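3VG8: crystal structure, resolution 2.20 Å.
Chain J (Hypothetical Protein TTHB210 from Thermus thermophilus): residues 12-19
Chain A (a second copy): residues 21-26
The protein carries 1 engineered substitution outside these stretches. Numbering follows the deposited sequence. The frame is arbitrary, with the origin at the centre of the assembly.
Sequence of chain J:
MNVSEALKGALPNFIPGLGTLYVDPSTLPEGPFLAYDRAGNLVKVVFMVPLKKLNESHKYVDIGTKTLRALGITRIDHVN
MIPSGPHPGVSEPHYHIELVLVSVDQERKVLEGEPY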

# COMPACT_ATOMS: atom_id res chain seq x y z
N PRO J 12 -36.97 -11.59 -10.56
CA PRO J 12 -37.63 -10.69 -9.60
C PRO J 12 -37.02 -9.29 -9.59
O PRO J 12 -35.83 -9.12 -9.84
CB PRO J 12 -37.45 -11.41 -8.27
CG PRO J 12 -36.17 -12.16 -8.46
CD PRO J 12 -36.34 -12.71 -9.85
N ASN J 13 -37.84 -8.29 -9.27
CA ASN J 13 -37.37 -6.91 -9.24
C ASN J 13 -36.37 -6.69 -8.11
O ASN J 13 -36.70 -6.81 -6.93
CB ASN J 13 -38.55 -5.95 -9.09
CG ASN J 13 -38.42 -4.73 -9.98
OD1 ASN J 13 -38.51 -4.83 -11.21
ND2 ASN J 13 -38.21 -3.57 -9.37
N PHE J 14 -35.16 -6.34 -8.49
CA PHE J 14 -34.07 -6.10 -7.56
C PHE J 14 -33.69 -4.63 -7.73
O PHE J 14 -33.46 -4.19 -8.84
CB PHE J 14 -32.92 -7.05 -7.93
CG PHE J 14 -31.66 -6.86 -7.13
CD1 PHE J 14 -30.74 -5.88 -7.49
CD2 PHE J 14 -31.38 -7.69 -6.05
CE1 PHE J 14 -29.55 -5.73 -6.78
CE2 PHE J 14 -30.19 -7.55 -5.32
CZ PHE J 14 -29.27 -6.57 -5.69
N ILE J 15 -33.64 -3.88 -6.64
CA ILE J 15 -33.29 -2.46 -6.71
C ILE J 15 -31.92 -2.20 -6.11
O ILE J 15 -31.68 -2.49 -4.94
CB ILE J 15 -34.33 -1.55 -5.99
CG1 ILE J 15 -35.58 -1.41 -6.85
CG2 ILE J 15 -33.74 -0.17 -5.73
CD1 ILE J 15 -36.31 -2.70 -7.08
N PRO J 16 -31.00 -1.63 -6.91
CA PRO J 16 -29.64 -1.33 -6.45
C PRO J 16 -29.63 -0.58 -5.14
O PRO J 16 -30.17 0.51 -5.03
CB PRO J 16 -29.06 -0.50 -7.60
CG PRO J 16 -29.75 -1.10 -8.80
CD PRO J 16 -31.17 -1.22 -8.32
N GLY J 17 -28.99 -1.17 -4.14
CA GLY J 17 -28.93 -0.52 -2.84
C GLY J 17 -30.03 -0.98 -1.91
O GLY J 17 -29.99 -0.69 -0.73
N LEU J 18 -31.03 -1.68 -2.44
CA LEU J 18 -32.12 -2.16 -1.60
C LEU J 18 -32.27 -3.66 -1.67
O LEU J 18 -32.54 -4.30 -0.67
CB LEU J 18 -33.45 -1.51 -2.00
CG LEU J 18 -33.62 -0.03 -1.67
CD1 LEU J 18 -35.08 0.37 -1.92
CD2 LEU J 18 -33.27 0.19 -0.22
N GLY J 19 -32.09 -4.21 -2.87
CA GLY J 19 -32.24 -5.63 -3.09
C GLY J 19 -33.67 -5.94 -3.51
O GLY J 19 -34.37 -5.06 -4.00
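Chain A 21-26: LYVDPS

How do the two backbones run against each other? Chain J has no regular helix or strand here, while chain A is in a strand at Leu21(A) and Tyr22(A) and later enters a 3-10 segment at Pro25(A). The two run in the same general direction: the CA of Ile15(J) lies 7.3 Å from the CA of Tyr22(A), and the CA of Gly17(J) 5.1 Å from the CA of Asp24(A). No hydrogen bond joins them, so the contact rests on packing.

What meets the tyrosine ring first along chain J? Asn13(J) points toward chain A, but its ND2 stays 4.3 Å from CE2 of Tyr22(A), a loose approach. Ile15(J) also points toward chain A and packs closer, its CG1 3.7 Å from CG of Tyr22(A). That same CG1 lies over one face of the Tyr22(A) ring, 4.1 Å from the centroid, in a CH-pi contact.

Why does chain J come so near at Gly17(J)? A tight turn, with Leu18(J) N and Gly19(J) N both hydrogen-bonded to Ile15(J) O at 2.7 Å, presents a residue with no side chain. The CA of Gly17(J) can therefore sit 3.1 Å from OD2 of Asp24(A); a CB there would clash with that oxygen, and the backbone angles by themselves already call for glycine. The other carboxylate oxygen of Asp24(A), OD1, accepts a hydrogen bond from Ser26(A) N at 3.0 Å.

How does Leu18(J) complete the contact? Its CA-to-CB bond points sideways, yet the end of the side chain comes nearer and reaches several residues. CD1 lies 3.6 Å from the carbonyl O of Val23(A), and CD2 packs 3.8 Å from CD of Pro25(A). Beyond it, Gly19(J) makes no contact with this stretch.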

# COMPACT_ATOMS: atom_id res chain seq x y z
N LEU A 21 -41.85 4.56 -6.85
CA LEU A 21 -40.50 5.06 -6.58
C LEU A 21 -39.71 4.26 -5.55
O LEU A 21 -40.19 3.99 -4.45
CB LEU A 21 -40.53 6.50 -6.04
CG LEU A 21 -40.74 7.70 -6.95
CD1 LEU A 21 -40.57 8.93 -6.08
CD2 LEU A 21 -39.75 7.71 -8.10
N TYR A 22 -38.49 3.91 -5.92
CA TYR A 22 -37.60 3.21 -5.01
C TYR A 22 -36.34 4.07 -4.94
O TYR A 22 -35.98 4.73 -5.92
CB TYR A 22 -37.21 1.84 -5.56
CG TYR A 22 -38.32 0.83 -5.62
CD1 TYR A 22 -38.71 0.12 -4.47
CD2 TYR A 22 -38.95 0.52 -6.82
CE1 TYR A 22 -39.69 -0.86 -4.53
CE2 TYR A 22 -39.93 -0.46 -6.90
CZ TYR A 22 -40.29 -1.15 -5.75
OH TYR A 22 -41.22 -2.15 -5.84
N VAL A 23 -35.67 4.07 -3.80
CA VAL A 23 -34.42 4.80 -3.64
C VAL A 23 -33.66 4.21 -2.46
O VAL A 23 -34.27 3.80 -1.47
CB VAL A 23 -34.64 6.30 -3.38
CG1 VAL A 23 -35.28 6.52 -1.97
CG2 VAL A 23 -33.29 7.03 -3.47
N ASP A 24 -32.33 4.15 -2.57
CA ASP A 24 -31.47 3.66 -1.49
C ASP A 24 -31.40 4.88 -0.59
O ASP A 24 -30.87 5.92 -0.98
CB ASP A 24 -30.07 3.35 -2.04
CG ASP A 24 -29.10 2.81 -0.98
OD1 ASP A 24 -29.23 3.13 0.22
OD2 ASP A 24 -28.18 2.08 -1.36
N PRO A 25 -31.93 4.77 0.65
CA PRO A 25 -31.88 5.95 1.52
C PRO A 25 -30.50 6.50 1.82
O PRO A 25 -30.36 7.70 2.03
CB PRO A 25 -32.62 5.49 2.79
CG PRO A 25 -32.38 4.02 2.80
CD PRO A 25 -32.51 3.62 1.34
N SER A 26 -29.48 5.66 1.85
CA SER A 26 -28.14 6.17 2.13
C SER A 26 -27.71 7.16 1.05
O SER A 26 -26.75 7.90 1.25
CB SER A 26 -27.11 5.05 2.23
OG SER A 26 -26.96 4.36 1.00